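Local coordinates for conserved hypothetical secreted protein (Helicobacter pylori, PDB 4RNZ), which is a cell shape-determining M23B metallopeptidase that probably cleaves peptidoglycan peptides with the help of a bound zinc ion, at residues D111-N116 with F151-I156; K129-N134 with A159-R164; G176-S181 with V304-R309; G188-T193 with Y316-K321. One frame throughout, in Å; residues are numbered along the deposited sequence.

Interaction 1: D111-N116 with F151-I156; sequences DPLLAN and FGQPTI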
# COMPACT_ATOMS: atom_id res chain seq x y z
N ASP A 111 -17.42 1.78 0.59
CA ASP A 111 -15.99 1.69 0.31
C ASP A 111 -15.45 0.28 0.11
O ASP A 111 -15.08 -0.40 1.06
CB ASP A 111 -15.20 2.36 1.40
CG ASP A 111 -13.71 2.37 1.08
OD1 ASP A 111 -13.33 2.19 -0.09
OD2 ASP A 111 -12.93 2.56 1.99
N PRO A 112 -15.33 -0.13 -1.15
CA PRO A 112 -14.73 -1.40 -1.52
C PRO A 112 -13.30 -1.58 -1.05
O PRO A 112 -12.88 -2.69 -0.76
CB PRO A 112 -14.84 -1.41 -3.05
CG PRO A 112 -16.00 -0.51 -3.35
CD PRO A 112 -15.90 0.58 -2.32
N LEU A 113 -12.55 -0.49 -0.92
CA LEU A 113 -11.15 -0.58 -0.50
C LEU A 113 -11.06 -1.11 0.93
O LEU A 113 -10.28 -2.01 1.20
CB LEU A 113 -10.46 0.78 -0.61
CG LEU A 113 -10.45 1.35 -2.04
CD1 LEU A 113 -9.95 2.78 -2.02
CD2 LEU A 113 -9.61 0.51 -2.98
N LEU A 114 -11.87 -0.53 1.82
CA LEU A 114 -11.92 -0.95 3.22
C LEU A 114 -12.41 -2.39 3.32
O LEU A 114 -11.87 -3.18 4.11
CB LEU A 114 -12.83 -0.03 4.04
CG LEU A 114 -12.95 -0.32 5.53
CD1 LEU A 114 -11.65 -0.07 6.26
CD2 LEU A 114 -14.04 0.54 6.15
N ALA A 115 -13.44 -2.72 2.54
CA ALA A 115 -14.03 -4.05 2.56
C ALA A 115 -12.99 -5.08 2.14
O ALA A 115 -12.81 -6.10 2.80
CB ALA A 115 -15.25 -4.09 1.66
N ASN A 116 -12.26 -4.79 1.06
CA ASN A 116 -11.19 -5.70 0.59
C ASN A 116 -10.06 -5.87 1.60
O ASN A 116 -9.51 -6.97 1.74
CB ASN A 116 -10.53 -5.18 -0.70
CG ASN A 116 -11.43 -5.21 -1.89
OD1 ASN A 116 -12.45 -5.91 -1.93
ND2 ASN A 116 -11.03 -4.47 -2.91
N PHE A 151 -7.77 10.24 -0.54
CA PHE A 151 -6.92 9.68 -1.57
C PHE A 151 -6.21 8.45 -1.03
O PHE A 151 -6.12 8.26 0.18
CB PHE A 151 -5.89 10.71 -2.06
CG PHE A 151 -4.83 11.02 -1.05
CD1 PHE A 151 -5.04 11.96 -0.07
CD2 PHE A 151 -3.61 10.36 -1.08
CE1 PHE A 151 -4.08 12.22 0.87
CE2 PHE A 151 -2.64 10.64 -0.16
CZ PHE A 151 -2.87 11.57 0.82
N GLY A 152 -5.68 7.63 -1.94
CA GLY A 152 -4.96 6.43 -1.56
C GLY A 152 -5.95 5.44 -0.97
O GLY A 152 -7.10 5.39 -1.37
N GLN A 153 -5.53 4.70 0.04
CA GLN A 153 -6.39 3.68 0.62
C GLN A 153 -6.51 3.98 2.09
O GLN A 153 -5.68 4.67 2.66
CB GLN A 153 -5.81 2.27 0.40
CG GLN A 153 -5.95 1.73 -1.04
CD GLN A 153 -5.94 0.20 -1.13
OE1 GLN A 153 -6.41 -0.51 -0.24
NE2 GLN A 153 -5.41 -0.32 -2.22
N PRO A 154 -7.53 3.41 2.73
CA PRO A 154 -7.61 3.55 4.17
C PRO A 154 -6.58 2.69 4.88
O PRO A 154 -5.90 1.84 4.26
CB PRO A 154 -9.04 3.08 4.48
CG PRO A 154 -9.38 2.14 3.38
CD PRO A 154 -8.70 2.70 2.15
N THR A 155 -6.46 2.92 6.17
CA THR A 155 -5.60 2.14 7.01
C THR A 155 -6.44 1.62 8.19
O THR A 155 -7.05 2.43 8.93
CB THR A 155 -4.42 3.00 7.51
OG1 THR A 155 -3.67 3.46 6.38
CG2 THR A 155 -3.49 2.20 8.39
N ILE A 156 -6.47 0.29 8.35
CA ILE A 156 -7.14 -0.31 9.51
C ILE A 156 -6.24 -0.26 10.72
O ILE A 156 -5.14 -0.81 10.69
CB ILE A 156 -7.52 -1.77 9.22
CG1 ILE A 156 -8.61 -1.81 8.16
CG2 ILE A 156 -7.94 -2.48 10.51
CD1 ILE A 156 -8.89 -3.20 7.62
O HOH W 1 -8.13 -2.53 -0.51
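G152 opens the contact of 151-156, its O meeting L113 CD1 at 3.9 Å where helix 112-121 begins to pack on strand 153-163, a helix-on-sheet arrangement in the second domain of Csd3. The axes of residues 112-116 and 153-156 approach to 7.9 Å at 38°, and no direct hydrogen bond joins the two segments. Q153 crosses L113 at about a right angle, its CD touching L113 CD2; its OE1 takes a hydrogen bond from a water that also donates to L113 O, and another from Q117 NE2 farther along the helix. P154 carries the middle of the contact: ring atom CD lies 3.8 Å from L113 CB, while CG packs near L114 CB and the tip of D111. D111 is the helix N-cap, with CG anti to its backbone N (chi1 -176°); OD1 accepts from L113 N at 2.9 Å, from above the carboxylate plane, and OD2 accepts a weak bond from L114 N. A salt bridge from OD2 to R143 ties this cap to strand 136-146 of the sheet. At I156 the contact ends, with L114 CD1 4.0 Å from I156 CG1.

Interaction 2: K129-N134 with A159-R164; sequences KRLVKN and AMVSSR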
# COMPACT_ATOMS: atom_id res chain seq x y z
N LYS A 129 -14.64 -16.98 8.42
CA LYS A 129 -15.40 -17.72 7.39
C LYS A 129 -16.73 -18.26 7.92
O LYS A 129 -17.67 -18.52 7.14
CB LYS A 129 -14.59 -18.91 6.87
CG LYS A 129 -13.24 -18.56 6.25
CD LYS A 129 -12.23 -19.69 6.48
CE LYS A 129 -10.81 -19.26 6.17
NZ LYS A 129 -10.58 -19.15 4.71
N ARG A 130 -16.81 -18.43 9.24
CA ARG A 130 -18.01 -18.93 9.92
C ARG A 130 -18.91 -17.85 10.52
O ARG A 130 -19.74 -18.14 11.40
CB ARG A 130 -17.60 -19.90 11.01
CG ARG A 130 -16.87 -21.11 10.45
CD ARG A 130 -16.54 -22.10 11.55
NE ARG A 130 -15.71 -23.19 11.03
CZ ARG A 130 -14.98 -24.01 11.78
NH1 ARG A 130 -14.98 -23.90 13.11
NH2 ARG A 130 -14.26 -24.96 11.21
N LEU A 131 -18.75 -16.61 10.09
CA LEU A 131 -19.61 -15.55 10.61
C LEU A 131 -21.03 -15.75 10.08
O LEU A 131 -21.23 -16.06 8.90
CB LEU A 131 -19.11 -14.16 10.21
CG LEU A 131 -17.85 -13.61 10.87
CD1 LEU A 131 -17.51 -12.28 10.20
CD2 LEU A 131 -18.03 -13.42 12.36
N VAL A 132 -22.00 -15.54 10.96
CA VAL A 132 -23.41 -15.66 10.61
C VAL A 132 -24.19 -14.45 11.10
O VAL A 132 -23.69 -13.64 11.90
CB VAL A 132 -24.03 -16.95 11.22
CG1 VAL A 132 -23.24 -18.16 10.77
CG2 VAL A 132 -24.07 -16.87 12.75
N LYS A 133 -25.44 -14.36 10.65
CA LYS A 133 -26.30 -13.23 10.97
C LYS A 133 -26.21 -12.83 12.42
O LYS A 133 -26.12 -13.68 13.32
CB LYS A 133 -27.76 -13.51 10.57
CG LYS A 133 -28.52 -12.25 10.20
CD LYS A 133 -29.88 -12.56 9.61
CE LYS A 133 -30.79 -11.34 9.67
NZ LYS A 133 -31.96 -11.41 8.75
N ASN A 134 -26.19 -11.52 12.65
CA ASN A 134 -26.04 -10.93 13.98
C ASN A 134 -24.66 -11.08 14.65
O ASN A 134 -24.47 -10.60 15.75
CB ASN A 134 -27.18 -11.40 14.93
CG ASN A 134 -28.58 -11.13 14.35
OD1 ASN A 134 -29.48 -11.95 14.50
ND2 ASN A 134 -28.76 -10.01 13.69
N ALA A 159 -9.37 -4.08 14.11
CA ALA A 159 -10.59 -4.74 13.71
C ALA A 159 -10.93 -5.84 14.70
O ALA A 159 -10.08 -6.34 15.41
CB ALA A 159 -10.48 -5.28 12.30
N MET A 160 -12.21 -6.17 14.73
CA MET A 160 -12.74 -7.23 15.60
C MET A 160 -13.93 -7.88 14.91
O MET A 160 -14.81 -7.20 14.34
CB MET A 160 -13.17 -6.66 16.96
CG MET A 160 -13.62 -7.72 17.97
SD MET A 160 -15.33 -8.25 17.76
CE MET A 160 -16.16 -6.87 18.54
N VAL A 161 -13.93 -9.21 14.91
CA VAL A 161 -15.11 -9.96 14.50
C VAL A 161 -15.44 -10.91 15.67
O VAL A 161 -14.53 -11.41 16.34
CB VAL A 161 -14.93 -10.70 13.17
CG1 VAL A 161 -14.41 -9.76 12.09
CG2 VAL A 161 -14.02 -11.91 13.32
N SER A 162 -16.73 -11.07 15.96
CA SER A 162 -17.20 -11.93 17.05
C SER A 162 -17.94 -13.10 16.44
O SER A 162 -18.70 -12.93 15.49
CB SER A 162 -18.17 -11.20 17.95
OG SER A 162 -19.42 -11.12 17.29
N SER A 163 -17.71 -14.27 16.99
CA SER A 163 -18.37 -15.49 16.55
C SER A 163 -18.51 -16.38 17.79
O SER A 163 -17.54 -16.59 18.53
CB SER A 163 -17.54 -16.18 15.47
OG SER A 163 -18.15 -17.36 15.01
N ARG A 164 -19.74 -16.82 18.07
CA ARG A 164 -20.01 -17.65 19.23
C ARG A 164 -19.54 -16.95 20.51
O ARG A 164 -18.87 -17.55 21.36
CB ARG A 164 -19.35 -19.02 19.04
CG ARG A 164 -19.72 -19.67 17.70
CD ARG A 164 -19.19 -21.10 17.59
NE ARG A 164 -19.58 -21.92 18.74
CZ ARG A 164 -20.78 -22.47 18.92
NH1 ARG A 164 -21.74 -22.31 18.03
NH2 ARG A 164 -21.01 -23.19 20.01
O HOH W 2 -20.34 -17.45 13.72
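The loop that leaves helix 126-129 and leads into strand 136-146 folds over the end of strand 153-163 in the second domain of Csd3, and L131 makes most of this contact. L131 and S163 are the closest pair along the two backbones, with CA atoms 6.1 Å apart. The chain of L131 leaves with CG anti to the carbonyl carbon (chi1 -72°), and from CG the methyl CD2 reaches the strand. There it touches three successive residues: CB of V161 at 4.2 Å, the carbonyl O of S162 at 3.2 Å and CB of S163 at 4.2 Å. The middle approach is short, a methyl pressed close to a carbonyl oxygen; S162 O is buried by the contact and has no hydrogen-bond partner in the model. V161 turns its CB toward the loop and also packs on I137, which L131 touches as well, and on Y122, so an apolar patch continues beyond the two segments.

Beside it runs a polar link. R130, the first residue to leave helical backbone angles, has its O 4.0 Å from S163 OG, and one water bridges the gap: it donates to R130 O and accepts from S163 OG, both short, at 2.5 Å. S163 OG, anti to its backbone N (chi1 -180°), is thereby placed for this water. S162 OG instead accepts from K136 N, on the neighbouring antiparallel strand 136-146. Away from the metal sites, the contact joins a helix-to-strand connection to one face of an antiparallel beta sheet, near the end of strand 153-163.

Interaction 3: G176-S181 with V304-R309; sequences GHYYDS and VYKNSR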
# COMPACT_ATOMS: atom_id res chain seq x y z
N GLY A 176 3.68 -1.37 9.69
CA GLY A 176 2.86 -1.79 8.54
C GLY A 176 2.26 -3.19 8.59
O GLY A 176 1.42 -3.54 7.77
N HIS A 177 2.69 -3.99 9.57
CA HIS A 177 2.16 -5.34 9.77
C HIS A 177 1.01 -5.35 10.79
O HIS A 177 0.85 -4.40 11.54
CB HIS A 177 3.29 -6.25 10.25
CG HIS A 177 4.41 -6.37 9.26
ND1 HIS A 177 4.79 -7.57 8.70
CD2 HIS A 177 5.22 -5.43 8.71
CE1 HIS A 177 5.79 -7.37 7.87
NE2 HIS A 177 6.07 -6.08 7.85
N TYR A 178 0.21 -6.43 10.77
CA TYR A 178 -0.94 -6.62 11.68
C TYR A 178 -0.56 -7.57 12.80
O TYR A 178 0.18 -8.54 12.56
CB TYR A 178 -2.11 -7.25 10.95
CG TYR A 178 -2.81 -6.43 9.86
CD1 TYR A 178 -3.25 -5.11 10.09
CD2 TYR A 178 -3.09 -7.02 8.62
CE1 TYR A 178 -3.91 -4.40 9.09
CE2 TYR A 178 -3.76 -6.34 7.62
CZ TYR A 178 -4.17 -5.02 7.84
OH TYR A 178 -4.85 -4.38 6.82
N TYR A 179 -1.08 -7.31 13.97
CA TYR A 179 -0.79 -8.08 15.13
C TYR A 179 -2.04 -8.45 15.86
O TYR A 179 -2.99 -7.70 15.90
CB TYR A 179 0.16 -7.32 16.05
CG TYR A 179 1.52 -7.19 15.45
CD1 TYR A 179 1.83 -6.12 14.67
CD2 TYR A 179 2.45 -8.18 15.60
CE1 TYR A 179 3.06 -6.01 14.08
CE2 TYR A 179 3.68 -8.07 15.02
CZ TYR A 179 3.97 -6.99 14.26
OH TYR A 179 5.16 -6.86 13.65
N ASP A 180 -2.01 -9.63 16.44
CA ASP A 180 -3.06 -10.00 17.31
C ASP A 180 -2.86 -9.33 18.60
O ASP A 180 -1.98 -8.56 18.85
CB ASP A 180 -3.26 -11.50 17.49
CG ASP A 180 -2.14 -12.18 18.24
OD1 ASP A 180 -1.38 -11.57 18.98
OD2 ASP A 180 -2.05 -13.38 18.05
N SER A 181 -3.76 -9.66 19.53
CA SER A 181 -3.74 -9.07 20.87
C SER A 181 -2.67 -9.59 21.82
O SER A 181 -2.47 -9.06 22.89
CB SER A 181 -5.12 -9.00 21.56
OG SER A 181 -5.81 -10.20 21.63
N VAL A 304 7.71 -4.11 -2.72
CA VAL A 304 6.51 -4.67 -2.15
C VAL A 304 5.60 -3.53 -1.72
O VAL A 304 6.05 -2.58 -1.09
CB VAL A 304 6.80 -5.61 -0.98
CG1 VAL A 304 5.49 -6.16 -0.40
CG2 VAL A 304 7.69 -6.77 -1.43
N TYR A 305 4.32 -3.66 -2.11
CA TYR A 305 3.25 -2.70 -1.81
C TYR A 305 2.12 -3.40 -1.08
O TYR A 305 1.58 -4.37 -1.60
CB TYR A 305 2.69 -2.13 -3.10
CG TYR A 305 3.71 -1.31 -3.82
CD1 TYR A 305 4.65 -1.91 -4.65
CD2 TYR A 305 3.78 0.07 -3.63
CE1 TYR A 305 5.65 -1.16 -5.25
CE2 TYR A 305 4.76 0.83 -4.26
CZ TYR A 305 5.69 0.19 -5.05
OH TYR A 305 6.67 0.91 -5.67
N LYS A 306 1.80 -2.95 0.13
CA LYS A 306 0.66 -3.46 0.88
C LYS A 306 -0.46 -2.42 0.83
O LYS A 306 -0.28 -1.33 1.34
CB LYS A 306 1.03 -3.71 2.34
CG LYS A 306 -0.14 -4.24 3.18
CD LYS A 306 0.25 -4.52 4.63
CE LYS A 306 -0.98 -4.84 5.49
NZ LYS A 306 -0.63 -5.36 6.86
N ASN A 307 -1.60 -2.78 0.25
CA ASN A 307 -2.75 -1.87 0.18
C ASN A 307 -2.37 -0.56 -0.52
O ASN A 307 -2.76 0.54 -0.10
CB ASN A 307 -3.34 -1.62 1.57
CG ASN A 307 -4.13 -2.82 2.08
OD1 ASN A 307 -4.78 -3.47 1.30
ND2 ASN A 307 -4.06 -3.09 3.37
N SER A 308 -1.54 -0.71 -1.55
CA SER A 308 -1.07 0.36 -2.41
C SER A 308 0.15 1.12 -1.88
O SER A 308 0.76 1.89 -2.62
CB SER A 308 -2.22 1.32 -2.78
OG SER A 308 -2.32 2.34 -1.78
N ARG A 309 0.53 0.91 -0.62
CA ARG A 309 1.61 1.64 -0.01
C ARG A 309 2.91 0.82 0.02
O ARG A 309 2.90 -0.34 0.40
CB ARG A 309 1.24 2.03 1.40
CG ARG A 309 0.06 3.01 1.45
CD ARG A 309 -0.33 3.33 2.88
NE ARG A 309 -1.02 2.21 3.50
CZ ARG A 309 -2.35 2.05 3.56
NH1 ARG A 309 -3.20 2.93 3.03
NH2 ARG A 309 -2.84 0.98 4.17
O HOH W 3 -5.53 -5.69 4.67
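K306 NZ donates a hydrogen bond to G176 O at 2.9 Å and at the same time lies over one face of the Y178 ring, a cation-pi contact 3.5 Å from the ring centroid and 19° off its normal. The ammonium sits 3.3 Å above the ring plane, displaced toward the rim, with CE2 its nearest ring atom. The bond to G176 O lies in the carbonyl plane at a C=O...N angle of 151°. K306 reaches this far because its chain is fully extended: CG is anti to the backbone N (chi1 179°), and the later torsions continue straight, bringing CD and CE past the same carbonyl. Buried positive charge is thus met by a carbonyl dipole and a pi face, which probably helps offset its cost.

Beside the ring, N307 ND2 stands 3.8 Å from Y178 OH, and a water in the plane of the ring accepts from both, 2.6 Å from OH. Farther out, K306 and N307 are held by a type I' turn, K306 to R309, whose backbone bonds K306 N to R309 O and R309 N to K306 O pair the two ends. The backbone of Y178 pairs with V186 of strand 185-186, and K306 also packs on Y316. Here a beta hairpin of the M23 peptidase sheet meets strand 178-179 and the turn before it, in the antiparallel sheet of the Csd3 second domain.

Interaction 4: G188-T193 with Y316-K321; sequences GFLLET and YIRTAK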
# COMPACT_ATOMS: atom_id res chain seq x y z
N GLY A 188 0.12 -12.42 7.91
CA GLY A 188 1.41 -12.15 7.33
C GLY A 188 1.63 -12.87 6.00
O GLY A 188 0.72 -13.50 5.46
N PHE A 189 2.83 -12.72 5.48
CA PHE A 189 3.27 -13.38 4.26
C PHE A 189 4.69 -13.81 4.54
O PHE A 189 5.42 -13.09 5.18
CB PHE A 189 3.24 -12.39 3.10
CG PHE A 189 1.86 -11.90 2.76
CD1 PHE A 189 1.08 -12.58 1.83
CD2 PHE A 189 1.35 -10.77 3.38
CE1 PHE A 189 -0.21 -12.15 1.53
CE2 PHE A 189 0.05 -10.33 3.08
CZ PHE A 189 -0.72 -11.02 2.15
N LEU A 190 5.07 -15.00 4.11
CA LEU A 190 6.46 -15.45 4.28
C LEU A 190 7.05 -15.33 2.89
O LEU A 190 6.81 -16.17 2.04
CB LEU A 190 6.53 -16.90 4.79
CG LEU A 190 5.69 -17.21 6.05
CD1 LEU A 190 5.39 -18.70 6.22
CD2 LEU A 190 6.33 -16.66 7.32
N LEU A 191 7.74 -14.23 2.65
CA LEU A 191 8.39 -14.00 1.38
C LEU A 191 9.79 -14.59 1.38
O LEU A 191 10.42 -14.69 2.42
CB LEU A 191 8.47 -12.51 1.10
CG LEU A 191 7.16 -11.75 0.97
CD1 LEU A 191 7.48 -10.32 0.57
CD2 LEU A 191 6.26 -12.44 -0.04
N GLU A 192 10.28 -14.95 0.21
CA GLU A 192 11.64 -15.48 0.04
C GLU A 192 12.43 -14.51 -0.78
O GLU A 192 11.91 -13.92 -1.72
CB GLU A 192 11.61 -16.81 -0.71
CG GLU A 192 11.15 -17.96 0.15
CD GLU A 192 11.11 -19.28 -0.60
OE1 GLU A 192 11.34 -19.33 -1.84
OE2 GLU A 192 10.83 -20.30 0.08
N THR A 193 13.70 -14.35 -0.45
CA THR A 193 14.60 -13.54 -1.22
C THR A 193 14.62 -14.05 -2.66
O THR A 193 14.83 -15.23 -2.86
CB THR A 193 15.99 -13.64 -0.61
OG1 THR A 193 15.95 -13.14 0.72
CG2 THR A 193 16.97 -12.85 -1.41
N TYR A 316 9.23 -8.83 5.57
CA TYR A 316 8.46 -10.05 5.32
C TYR A 316 9.31 -11.23 4.92
O TYR A 316 8.76 -12.32 4.65
CB TYR A 316 7.50 -9.83 4.17
CG TYR A 316 6.26 -9.06 4.47
CD1 TYR A 316 5.17 -9.67 5.11
CD2 TYR A 316 6.14 -7.74 4.06
CE1 TYR A 316 4.00 -8.96 5.36
CE2 TYR A 316 4.98 -7.03 4.30
CZ TYR A 316 3.92 -7.64 4.95
OH TYR A 316 2.77 -6.90 5.17
N ILE A 317 10.62 -11.03 4.78
CA ILE A 317 11.49 -12.17 4.49
C ILE A 317 11.94 -12.76 5.82
O ILE A 317 12.71 -12.16 6.54
CB ILE A 317 12.65 -11.78 3.59
CG1 ILE A 317 12.07 -11.39 2.22
CG2 ILE A 317 13.63 -12.94 3.45
CD1 ILE A 317 13.08 -10.93 1.21
N ARG A 318 11.37 -13.89 6.17
CA ARG A 318 11.54 -14.51 7.46
C ARG A 318 10.99 -15.90 7.32
O ARG A 318 10.30 -16.17 6.37
CB ARG A 318 10.72 -13.78 8.52
CG ARG A 318 9.21 -13.96 8.40
CD ARG A 318 8.45 -12.67 8.63
NE ARG A 318 7.11 -12.64 8.05
CZ ARG A 318 6.25 -11.64 8.24
NH1 ARG A 318 6.62 -10.63 8.99
NH2 ARG A 318 5.03 -11.66 7.71
N THR A 319 11.23 -16.76 8.29
CA THR A 319 10.71 -18.12 8.24
C THR A 319 9.55 -18.34 9.17
O THR A 319 8.72 -19.20 8.96
CB THR A 319 11.78 -19.13 8.63
OG1 THR A 319 12.98 -18.85 7.92
CG2 THR A 319 11.32 -20.48 8.30
N ALA A 320 9.51 -17.55 10.22
CA ALA A 320 8.42 -17.57 11.16
C ALA A 320 7.72 -16.25 11.19
O ALA A 320 8.25 -15.25 10.80
CB ALA A 320 8.93 -17.88 12.54
N LYS A 321 6.51 -16.30 11.72
CA LYS A 321 5.72 -15.17 12.19
C LYS A 321 6.49 -14.24 13.15
O LYS A 321 7.16 -14.67 14.06
CB LYS A 321 4.52 -15.73 12.93
CG LYS A 321 3.33 -16.08 12.07
CD LYS A 321 2.33 -16.98 12.79
CE LYS A 321 2.04 -18.26 12.00
NZ LYS A 321 0.76 -18.26 11.24
O HOH W 4 12.21 -16.42 3.84
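R318 NH2 donates to F189 O at 2.9 Å, from a position tilted out of the carbonyl plane, and NE adds a weak, bent bond to the same oxygen. The guanidinium arrives there on a chain whose CG lies between the backbone N and carbonyl carbon (chi1 71°) and which bends again at chi2. Its NH1 forms a salt bridge with E185, so the group is gripped from two residues, and Y316 CA lies over the centre of one face. The second bond across the contact is L191 N to Y316 O, 2.9 Å and fairly straight at 157°. A water donates to both L191 O and R318 O, and L191 O also meets I317 CA in a CA-H...O contact.

Packing surrounds these polar links. F189 and Y316 lie side by side in an offset edge-to-face pair, F189 presenting its edge to the Y316 face, with centroids 5.9 Å apart and planes at 70°. L191 CD1 packs against Y316 CB at 3.6 Å, and L191 CB against I317 CG1. T193 crosses I317 at about a right angle, its OG1 3.6 Å from I317 CG2. On the outer side L190 CD2 lies against the backbone of T319. The zinc ion is about 14 Å from the I317 side chain. Two irregular connections are joined here, one between strands 185-186 and 199-202, the other between strand 309-311 and helix 326-348.

Interactions 1 and 2 both use strand 153-163, toward its two ends, and stay within the second domain; one packs a helix on it, the other a loop, and in each apolar contacts are supplemented by a bridging water. Interactions 3 and 4 instead join residues near strands 178-179 and 185-186 to the hairpin 299-311 and the loop that leads to helix 326-348, through direct polar bonds from K306 and R318 to backbone carbonyls. Interactions 2 and 3 are buried, 3 near the chain centre and 2 the most distant from it; 1 and 4 are only partly buried. R309 of interaction 3 probably bonds P154 O of interaction 1, and H177 packs on Y316 and R318, linking 3 with 4.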